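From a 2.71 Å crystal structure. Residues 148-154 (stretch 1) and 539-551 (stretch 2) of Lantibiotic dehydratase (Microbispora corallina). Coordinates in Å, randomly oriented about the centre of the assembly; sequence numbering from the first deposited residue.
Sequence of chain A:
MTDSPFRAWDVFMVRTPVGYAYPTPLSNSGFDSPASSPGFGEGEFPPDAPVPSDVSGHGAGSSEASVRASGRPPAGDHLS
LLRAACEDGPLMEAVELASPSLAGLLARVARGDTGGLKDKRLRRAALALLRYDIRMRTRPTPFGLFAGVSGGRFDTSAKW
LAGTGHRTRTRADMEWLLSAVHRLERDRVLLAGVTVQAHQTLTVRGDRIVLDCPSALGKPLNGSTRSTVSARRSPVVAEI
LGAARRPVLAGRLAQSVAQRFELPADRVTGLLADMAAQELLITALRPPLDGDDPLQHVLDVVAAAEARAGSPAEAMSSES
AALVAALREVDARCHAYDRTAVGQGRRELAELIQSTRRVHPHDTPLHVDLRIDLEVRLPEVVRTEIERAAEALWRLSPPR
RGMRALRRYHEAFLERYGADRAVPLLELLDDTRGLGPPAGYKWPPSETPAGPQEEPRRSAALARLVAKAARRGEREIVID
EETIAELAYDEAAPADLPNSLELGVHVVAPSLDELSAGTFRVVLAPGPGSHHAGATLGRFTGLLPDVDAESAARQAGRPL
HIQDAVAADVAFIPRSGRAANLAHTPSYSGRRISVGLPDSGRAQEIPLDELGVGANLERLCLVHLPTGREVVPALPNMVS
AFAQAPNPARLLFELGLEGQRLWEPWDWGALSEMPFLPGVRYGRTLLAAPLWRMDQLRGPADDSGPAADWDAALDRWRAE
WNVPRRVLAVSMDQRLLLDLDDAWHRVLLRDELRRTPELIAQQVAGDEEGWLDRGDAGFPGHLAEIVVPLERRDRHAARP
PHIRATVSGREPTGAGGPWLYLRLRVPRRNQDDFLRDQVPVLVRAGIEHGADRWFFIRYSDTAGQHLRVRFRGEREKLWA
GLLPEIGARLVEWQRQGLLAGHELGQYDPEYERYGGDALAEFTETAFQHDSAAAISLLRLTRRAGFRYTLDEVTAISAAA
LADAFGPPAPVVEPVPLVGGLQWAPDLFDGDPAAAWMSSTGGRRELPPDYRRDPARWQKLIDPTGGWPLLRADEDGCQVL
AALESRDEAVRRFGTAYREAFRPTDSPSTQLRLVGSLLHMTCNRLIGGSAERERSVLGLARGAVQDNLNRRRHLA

Stretch 1 148-154: GVSGGRF
Stretch 2, residues 539-551: RFTGLLPDVDAES

Residues 148-154 form one extended strand, part of a longer one, with phi between -66° and -164° and psi near 150-165° for most residues; Gly148 is flatter still, at -164°/-166°. The second stretch is without helix until Pro545, where a helix begins and runs on past Ser551. Gly542 turns the chain at phi/psi 100°/-43°, where a CB would jam against the preceding carbonyl oxygen, so glycine suits it. Gly542 N donates a very short 2.3 Å hydrogen bond to Asp548 OD2, tying loop to helix. Leu544 is the N-cap residue (-122°/70°), and Leu544 O accepts Asp548 N at 2.9 Å. Strand and helix axes approach to 7.8 Å, their N-to-C directions 63° apart. In register, Val149 CA lies 7.7 Å from Phe540 CA, and Gly151 CA 5.9 Å from Leu544 CA.

No hydrogen bond crosses between the stretches; apolar packing dominates, within 341 Å² of buried surface. Val149 (chi1 m) points toward the loop and is the main anchor. Val149 CG1 sits over one face of the Phe540 ring (chi1 m, chi2 -61°), 3.5 Å from the centroid and only 4° off the normal, a CH-pi contact; Val149 CG1 to Phe540 CZ is 3.7 Å. Val149 CG2 reaches Leu544 CD1 at 4.1 Å and Leu543 CD2 at 4.3 Å. The branched valine thus meets an aromatic face and two leucines at once.

Leu544 (m, t) extends CD1 to 3.3 Å from Ser150 C and 3.5 Å from Gly151 N, packing on the backbone while the CA-to-CB bond of Ser150 (chi1 p) points away. Gly151 permits the close approach: Gly151 CA is 3.9 Å from Val547 CG1 and 4.0 Å from Asp546 OD2, and a CB on Gly151 would clash with Asp546 OD2 at 2.7 Å. At the margin, Arg153 (t, t, m) leaves the strand sideways, runs straight through chi2, then bends at chi3, bringing Arg153 NH1 to 4.5 Å from Glu550 OE1, a favourable charge pairing too long for a salt bridge.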

ATOM      1  N   GLY A 148      -6.612  36.545  24.293  1.00 21.40           N
ATOM      2  CA  GLY A 148      -6.203  37.458  23.254  1.00 20.81           C
ATOM      3  C   GLY A 148      -4.709  37.604  23.134  1.00 24.59           C
ATOM      4  O   GLY A 148      -3.970  36.816  23.722  1.00 24.12           O
ATOM      5  N   VAL A 149      -4.268  38.631  22.403  1.00 24.79           N
ATOM      6  CA  VAL A 149      -2.864  38.743  21.999  1.00 28.29           C
ATOM      7  C   VAL A 149      -2.201  40.039  22.479  1.00 31.87           C
ATOM      8  O   VAL A 149      -2.892  40.998  22.830  1.00 37.51           O
ATOM      9  CB  VAL A 149      -2.711  38.676  20.459  1.00 26.07           C
ATOM     10  CG1 VAL A 149      -3.232  37.346  19.943  1.00 20.48           C
ATOM     11  CG2 VAL A 149      -3.483  39.803  19.806  1.00 28.22           C
ATOM     12  N   SER A 150      -0.868  40.067  22.481  1.00 27.60           N
ATOM     13  CA  SER A 150      -0.123  41.287  22.804  1.00 23.47           C
ATOM     14  C   SER A 150       1.306  41.254  22.251  1.00 27.36           C
ATOM     15  O   SER A 150       1.877  40.177  22.001  1.00 23.18           O
ATOM     16  CB  SER A 150      -0.061  41.511  24.317  1.00 32.16           C
ATOM     17  OG  SER A 150       0.702  40.505  24.971  1.00 36.12           O
ATOM     18  N   GLY A 151       1.875  42.444  22.059  1.00 26.97           N
ATOM     19  CA  GLY A 151       3.271  42.588  21.661  1.00 26.46           C
ATOM     20  C   GLY A 151       4.281  42.115  22.711  1.00 27.54           C
ATOM     21  O   GLY A 151       3.988  42.054  23.910  1.00 30.27           O
ATOM     22  N   GLY A 152       5.473  41.751  22.251  1.00 26.69           N
ATOM     23  CA  GLY A 152       6.532  41.280  23.122  1.00 26.65           C
ATOM     24  C   GLY A 152       7.846  41.460  22.398  1.00 29.13           C
ATOM     25  O   GLY A 152       7.869  41.588  21.189  1.00 31.66           O
ATOM     26  N   ARG A 153       8.952  41.452  23.123  1.00 34.65           N
ATOM     27  CA  ARG A 153      10.229  41.733  22.491  1.00 29.89           C
ATOM     28  C   ARG A 153      11.357  41.045  23.214  1.00 29.97           C
ATOM     29  O   ARG A 153      11.300  40.829  24.419  1.00 31.53           O
ATOM     30  CB  ARG A 153      10.454  43.242  22.512  1.00 42.72           C
ATOM     31  CG  ARG A 153      11.766  43.719  21.929  1.00 50.11           C
ATOM     32  CD  ARG A 153      11.823  45.216  22.032  1.00 47.52           C
ATOM     33  NE  ARG A 153      10.713  45.756  21.256  1.00 51.80           N
ATOM     34  CZ  ARG A 153      10.768  46.030  19.958  1.00 52.01           C
ATOM     35  NH1 ARG A 153      11.895  45.836  19.277  1.00 46.94           N
ATOM     36  NH2 ARG A 153       9.693  46.511  19.346  1.00 56.27           N
ATOM     37  N   PHE A 154      12.394  40.705  22.470  1.00 29.19           N
ATOM     38  CA  PHE A 154      13.619  40.261  23.088  1.00 33.65           C
ATOM     39  C   PHE A 154      14.443  41.491  23.418  1.00 40.70           C
ATOM     40  O   PHE A 154      14.487  42.464  22.655  1.00 45.89           O
ATOM     41  CB  PHE A 154      14.389  39.322  22.179  1.00 35.78           C
ATOM     42  CG  PHE A 154      13.756  37.970  22.039  1.00 41.15           C
ATOM     43  CD1 PHE A 154      13.684  37.110  23.127  1.00 31.37           C
ATOM     44  CD2 PHE A 154      13.253  37.545  20.808  1.00 38.61           C
ATOM     45  CE1 PHE A 154      13.107  35.860  22.995  1.00 34.51           C
ATOM     46  CE2 PHE A 154      12.679  36.291  20.669  1.00 29.71           C
ATOM     47  CZ  PHE A 154      12.608  35.446  21.762  1.00 30.56           C
ATOM     48  N   ARG A 539      -3.514  37.540  11.303  1.00 18.68           N
ATOM     49  CA  ARG A 539      -4.901  37.970  11.475  1.00 19.37           C
ATOM     50  C   ARG A 539      -5.102  38.902  12.695  1.00 25.08           C
ATOM     51  O   ARG A 539      -6.217  39.324  13.007  1.00 21.41           O
ATOM     52  CB  ARG A 539      -5.811  36.750  11.591  1.00 15.57           C
ATOM     53  CG  ARG A 539      -5.622  35.999  12.889  1.00 22.57           C
ATOM     54  CD  ARG A 539      -6.883  35.272  13.252  1.00 22.15           C
ATOM     55  NE  ARG A 539      -6.740  34.427  14.425  1.00 20.74           N
ATOM     56  CZ  ARG A 539      -7.631  34.412  15.418  1.00 27.80           C
ATOM     57  NH1 ARG A 539      -8.690  35.215  15.375  1.00 22.69           N
ATOM     58  NH2 ARG A 539      -7.452  33.617  16.471  1.00 34.40           N
ATOM     59  N   PHE A 540      -4.013  39.192  13.395  1.00 27.10           N
ATOM     60  CA  PHE A 540      -4.044  40.081  14.551  1.00 28.59           C
ATOM     61  C   PHE A 540      -3.484  41.448  14.171  1.00 32.22           C
ATOM     62  O   PHE A 540      -3.166  42.277  15.040  1.00 32.80           O
ATOM     63  CB  PHE A 540      -3.263  39.465  15.718  1.00 24.53           C
ATOM     64  CG  PHE A 540      -3.858  38.175  16.220  1.00 28.51           C
ATOM     65  CD1 PHE A 540      -5.145  38.148  16.740  1.00 20.80           C
ATOM     66  CD2 PHE A 540      -3.148  36.985  16.135  1.00 24.19           C
ATOM     67  CE1 PHE A 540      -5.694  36.961  17.186  1.00 22.24           C
ATOM     68  CE2 PHE A 540      -3.689  35.798  16.589  1.00 19.92           C
ATOM     69  CZ  PHE A 540      -4.961  35.785  17.114  1.00 19.07           C
ATOM     70  N   THR A 541      -3.356  41.656  12.860  1.00 30.64           N
ATOM     71  CA  THR A 541      -2.855  42.906  12.293  1.00 32.77           C
ATOM     72  C   THR A 541      -3.758  44.082  12.681  1.00 32.46           C
ATOM     73  O   THR A 541      -4.984  43.978  12.633  1.00 33.61           O
ATOM     74  CB  THR A 541      -2.743  42.792  10.762  1.00 31.07           C
ATOM     75  OG1 THR A 541      -1.828  41.735  10.433  1.00 27.28           O
ATOM     76  CG2 THR A 541      -2.245  44.090  10.157  1.00 28.99           C
ATOM     77  N   GLY A 542      -3.142  45.199  13.057  1.00 37.41           N
ATOM     78  CA  GLY A 542      -3.865  46.355  13.564  1.00 38.69           C
ATOM     79  C   GLY A 542      -3.835  46.434  15.085  1.00 39.60           C
ATOM     80  O   GLY A 542      -3.647  47.505  15.663  1.00 43.36           O
ATOM     81  N   LEU A 543      -4.021  45.286  15.731  1.00 40.97           N
ATOM     82  CA  LEU A 543      -4.026  45.184  17.190  1.00 41.98           C
ATOM     83  C   LEU A 543      -2.675  45.486  17.832  1.00 45.97           C
ATOM     84  O   LEU A 543      -2.610  46.094  18.901  1.00 47.41           O
ATOM     85  CB  LEU A 543      -4.511  43.806  17.629  1.00 29.76           C
ATOM     86  CG  LEU A 543      -5.999  43.757  17.925  1.00 33.93           C
ATOM     87  CD1 LEU A 543      -6.793  44.540  16.885  1.00 40.21           C
ATOM     88  CD2 LEU A 543      -6.463  42.317  17.976  1.00 29.66           C
ATOM     89  N   LEU A 544      -1.591  45.077  17.189  1.00 39.09           N
ATOM     90  CA  LEU A 544      -0.283  45.282  17.793  1.00 38.74           C
ATOM     91  C   LEU A 544       0.637  46.107  16.906  1.00 36.20           C
ATOM     92  O   LEU A 544       1.618  45.581  16.377  1.00 34.34           O
ATOM     93  CB  LEU A 544       0.360  43.943  18.133  1.00 35.30           C
ATOM     94  CG  LEU A 544      -0.557  42.992  18.890  1.00 38.86           C
ATOM     95  CD1 LEU A 544       0.158  41.658  19.142  1.00 30.91           C
ATOM     96  CD2 LEU A 544      -1.041  43.647  20.202  1.00 34.29           C
ATOM     97  N   PRO A 545       0.329  47.409  16.769  1.00 35.42           N
ATOM     98  CA  PRO A 545       1.000  48.363  15.872  1.00 37.42           C
ATOM     99  C   PRO A 545       2.503  48.227  16.014  1.00 38.15           C
ATOM    100  O   PRO A 545       3.263  48.293  15.035  1.00 32.02           O
ATOM    101  CB  PRO A 545       0.552  49.719  16.421  1.00 42.98           C
ATOM    102  CG  PRO A 545      -0.766  49.446  17.052  1.00 43.77           C
ATOM    103  CD  PRO A 545      -0.605  48.091  17.682  1.00 37.72           C
ATOM    104  N   ASP A 546       2.894  48.034  17.271  1.00 42.67           N
ATOM    105  CA  ASP A 546       4.219  47.614  17.679  1.00 36.93           C
ATOM    106  C   ASP A 546       4.810  46.563  16.715  1.00 41.28           C
ATOM    107  O   ASP A 546       5.710  46.865  15.920  1.00 40.31           O
ATOM    108  CB  ASP A 546       4.097  46.988  19.085  1.00 40.86           C
ATOM    109  CG  ASP A 546       2.692  47.171  19.708  1.00 35.47           C
ATOM    110  OD1 ASP A 546       1.993  48.163  19.380  1.00 30.91           O
ATOM    111  OD2 ASP A 546       2.291  46.330  20.539  1.00 25.14           O
ATOM    112  N   VAL A 547       4.245  45.360  16.700  1.00 35.10           N
ATOM    113  CA  VAL A 547       4.873  44.271  15.953  1.00 35.94           C
ATOM    114  C   VAL A 547       4.502  44.224  14.459  1.00 32.75           C
ATOM    115  O   VAL A 547       5.315  43.816  13.619  1.00 28.83           O
ATOM    116  CB  VAL A 547       4.658  42.903  16.661  1.00 37.94           C
ATOM    117  CG1 VAL A 547       3.675  43.041  17.810  1.00 34.87           C
ATOM    118  CG2 VAL A 547       4.206  41.840  15.686  1.00 33.59           C
ATOM    119  N   ASP A 548       3.292  44.672  14.137  1.00 33.14           N
ATOM    120  CA  ASP A 548       2.837  44.800  12.752  1.00 28.84           C
ATOM    121  C   ASP A 548       3.856  45.517  11.864  1.00 27.44           C
ATOM    122  O   ASP A 548       4.039  45.152  10.713  1.00 36.67           O
ATOM    123  CB  ASP A 548       1.511  45.564  12.683  1.00 32.59           C
ATOM    124  CG  ASP A 548       0.337  44.784  13.282  1.00 37.25           C
ATOM    125  OD1 ASP A 548       0.555  43.747  13.951  1.00 34.82           O
ATOM    126  OD2 ASP A 548      -0.816  45.224  13.088  1.00 37.63           O
ATOM    127  N   ALA A 549       4.524  46.540  12.375  1.00 34.30           N
ATOM    128  CA  ALA A 549       5.453  47.277  11.518  1.00 30.31           C
ATOM    129  C   ALA A 549       6.783  46.547  11.369  1.00 26.02           C
ATOM    130  O   ALA A 549       7.424  46.636  10.330  1.00 28.52           O
ATOM    131  CB  ALA A 549       5.680  48.671  12.050  1.00 23.82           C
ATOM    132  N   GLU A 550       7.194  45.814  12.397  1.00 30.04           N
ATOM    133  CA  GLU A 550       8.395  45.006  12.279  1.00 29.04           C
ATOM    134  C   GLU A 550       8.075  43.830  11.376  1.00 33.29           C
ATOM    135  O   GLU A 550       8.840  43.517  10.456  1.00 31.43           O
ATOM    136  CB  GLU A 550       8.915  44.521  13.625  1.00 33.35           C
ATOM    137  CG  GLU A 550      10.059  43.533  13.440  1.00 41.06           C
ATOM    138  CD  GLU A 550      11.329  43.893  14.182  1.00 45.22           C
ATOM    139  OE1 GLU A 550      11.340  44.880  14.958  1.00 52.97           O
ATOM    140  OE2 GLU A 550      12.326  43.161  13.982  1.00 47.25           O
ATOM    141  N   SER A 551       6.936  43.187  11.649  1.00 29.68           N
ATOM    142  CA  SER A 551       6.436  42.086  10.829  1.00 27.64           C
ATOM    143  C   SER A 551       6.380  42.430   9.336  1.00 25.87           C
ATOM    144  O   SER A 551       6.910  41.694   8.499  1.00 26.73           O
ATOM    145  CB  SER A 551       5.048  41.658  11.312  1.00 28.08           C
ATOM    146  OG  SER A 551       4.524  40.603  10.528  1.00 24.72           O
TER